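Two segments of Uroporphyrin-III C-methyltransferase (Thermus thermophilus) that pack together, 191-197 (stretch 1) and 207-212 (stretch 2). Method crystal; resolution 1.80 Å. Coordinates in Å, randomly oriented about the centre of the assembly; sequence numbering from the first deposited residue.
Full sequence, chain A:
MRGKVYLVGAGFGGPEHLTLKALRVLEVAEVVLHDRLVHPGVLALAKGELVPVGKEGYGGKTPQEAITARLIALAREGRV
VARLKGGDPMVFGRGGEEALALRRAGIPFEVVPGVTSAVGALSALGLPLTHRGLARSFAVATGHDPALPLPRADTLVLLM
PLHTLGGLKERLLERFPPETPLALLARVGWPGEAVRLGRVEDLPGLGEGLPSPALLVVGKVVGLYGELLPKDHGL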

# COMPACT_ATOMS: atom_id res chain seq x y z
N PRO A 191 4.39 -10.44 -17.52
CA PRO A 191 4.08 -10.76 -18.92
C PRO A 191 2.69 -11.40 -18.88
O PRO A 191 2.40 -12.19 -17.98
CB PRO A 191 5.16 -11.78 -19.29
CG PRO A 191 6.32 -11.38 -18.43
CD PRO A 191 5.66 -11.07 -17.10
N GLY A 192 1.83 -11.07 -19.83
CA GLY A 192 0.49 -11.65 -19.82
C GLY A 192 -0.50 -10.82 -19.04
O GLY A 192 -1.59 -11.28 -18.69
N GLU A 193 -0.12 -9.58 -18.75
CA GLU A 193 -0.97 -8.65 -18.02
C GLU A 193 -2.27 -8.45 -18.80
O GLU A 193 -2.24 -8.20 -20.01
CB GLU A 193 -0.26 -7.31 -17.86
CG GLU A 193 -1.13 -6.20 -17.33
CD GLU A 193 -0.39 -4.88 -17.28
OE1 GLU A 193 0.60 -4.79 -16.52
OE2 GLU A 193 -0.79 -3.95 -18.00
N ALA A 194 -3.40 -8.54 -18.11
CA ALA A 194 -4.69 -8.37 -18.76
C ALA A 194 -5.66 -7.57 -17.89
O ALA A 194 -5.81 -7.84 -16.70
CB ALA A 194 -5.29 -9.73 -19.09
N VAL A 195 -6.33 -6.59 -18.50
CA VAL A 195 -7.29 -5.75 -17.80
C VAL A 195 -8.62 -5.73 -18.55
O VAL A 195 -8.65 -5.54 -19.77
CB VAL A 195 -6.79 -4.29 -17.67
CG1 VAL A 195 -7.83 -3.44 -16.98
CG2 VAL A 195 -5.49 -4.26 -16.89
N ARG A 196 -9.72 -5.94 -17.83
CA ARG A 196 -11.05 -5.91 -18.44
C ARG A 196 -11.94 -4.96 -17.66
O ARG A 196 -12.04 -5.04 -16.43
CB ARG A 196 -11.67 -7.31 -18.44
CG ARG A 196 -10.89 -8.34 -19.23
CD ARG A 196 -11.73 -9.59 -19.43
NE ARG A 196 -10.92 -10.80 -19.43
CZ ARG A 196 -11.41 -12.03 -19.54
NH1 ARG A 196 -10.60 -13.07 -19.52
NH2 ARG A 196 -12.72 -12.21 -19.67
N LEU A 197 -12.59 -4.05 -18.39
CA LEU A 197 -13.46 -3.06 -17.78
C LEU A 197 -14.91 -3.31 -18.16
O LEU A 197 -15.22 -3.62 -19.31
CB LEU A 197 -13.04 -1.66 -18.23
CG LEU A 197 -11.55 -1.37 -18.02
CD1 LEU A 197 -11.21 0.02 -18.54
CD2 LEU A 197 -11.22 -1.49 -16.54
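Stretch 2 (207-212) GEGLPS

Stretch 2 has no regular secondary structure and packs as a turn and extended loop against stretch 1, whose residues A194 to L197 form a β-strand preceded by a loop. The two run in opposite senses: R196 lies across from G207, with CA atoms 8.1 Å apart, whereas two residues earlier A194 lies across from L210 at 7.3 Å. At these separations the chains do not pair as strands, and no hydrogen bond passes between them. The contact is made largely by side chains of stretch 1 meeting the backbone and side chains of stretch 2, and it buries 270 Å² in all.

The fold of stretch 2 sets the shape of this surface. A backbone hydrogen bond from L210 N to G207 O, 3.0 Å long, closes a tight turn through E208 and G209. G209 adopts phi/psi of 114/-19°, a conformation in which a CB would be jammed against the carbonyl oxygen of E208. Beyond the turn, L210 and P211 are extended, with phi/psi of -72/139° and -61/-177°, and carry the chain back along the strand toward the loop at G192. That loop residue is likewise in a glycine conformation, at 90/15°.

Apolar packing centres on A194, whose CA-to-CB bond points toward stretch 2. Its CB lies 3.8 Å from L210 CD2 and 4.2 Å from P211 CD, so the small methyl group rests against two successive side chains of the loop. P211 extends the contact to the start of stretch 1, where its CG is 4.2 Å from G192 O. Along the strand the CA-to-CB bonds of A194 and R196 point toward the loop and that of V195 away; that of E193, just before the strand, also points away.

R196 contributes the largest buried area, 99 Å², by laying its guanidinium against the turn. L210 CG and G207 O lie over one face of the group; the side-chain approach is close, with NE 3.3 Å from L210 CG. At the guanidinium edge, near its plane, NH1 comes within 3.1 Å of G209 C and NH2 within 3.6 Å of E208 O.

The short polar distances here do not amount to hydrogen bonds. R196 NH2 is 3.1 Å from G207 O, but the angle is poor, as expected for an oxygen over the guanidinium face. R196 NH1 approaches L210 N to 2.8 Å, yet both atoms are donors. The arginine therefore packs closely over the turn without bonding to it, while G207 O accepts the backbone hydrogen bond from L210 N.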

# COMPACT_ATOMS: atom_id res chain seq x y z
N GLY A 207 -15.36 -12.34 -16.44
CA GLY A 207 -14.20 -12.95 -15.81
C GLY A 207 -13.66 -14.16 -16.55
O GLY A 207 -12.61 -14.08 -17.20
N GLU A 208 -14.37 -15.28 -16.44
CA GLU A 208 -13.98 -16.55 -17.07
C GLU A 208 -13.07 -16.36 -18.27
O GLU A 208 -13.45 -15.76 -19.27
CB GLU A 208 -15.24 -17.32 -17.49
CG GLU A 208 -14.95 -18.71 -18.04
CD GLU A 208 -16.22 -19.48 -18.36
OE1 GLU A 208 -17.01 -19.01 -19.22
OE2 GLU A 208 -16.43 -20.56 -17.76
N GLY A 209 -11.85 -16.88 -18.15
CA GLY A 209 -10.88 -16.76 -19.23
C GLY A 209 -9.70 -15.90 -18.82
O GLY A 209 -8.63 -15.96 -19.43
N LEU A 210 -9.89 -15.11 -17.77
CA LEU A 210 -8.84 -14.23 -17.26
C LEU A 210 -7.73 -15.00 -16.57
O LEU A 210 -7.98 -15.95 -15.83
CB LEU A 210 -9.44 -13.23 -16.27
CG LEU A 210 -9.49 -11.76 -16.67
CD1 LEU A 210 -9.95 -10.95 -15.47
CD2 LEU A 210 -8.12 -11.29 -17.13
N PRO A 211 -6.47 -14.59 -16.79
CA PRO A 211 -5.31 -15.23 -16.18
C PRO A 211 -5.37 -15.14 -14.65
O PRO A 211 -6.34 -14.63 -14.08
CB PRO A 211 -4.15 -14.42 -16.73
CG PRO A 211 -4.59 -14.11 -18.09
CD PRO A 211 -6.04 -13.67 -17.86
N SER A 212 -4.33 -15.64 -14.00
CA SER A 212 -4.24 -15.61 -12.54
C SER A 212 -2.81 -15.36 -12.05
O SER A 212 -1.84 -15.72 -12.73
CB SER A 212 -4.75 -16.93 -11.95
OG SER A 212 -6.13 -17.09 -12.19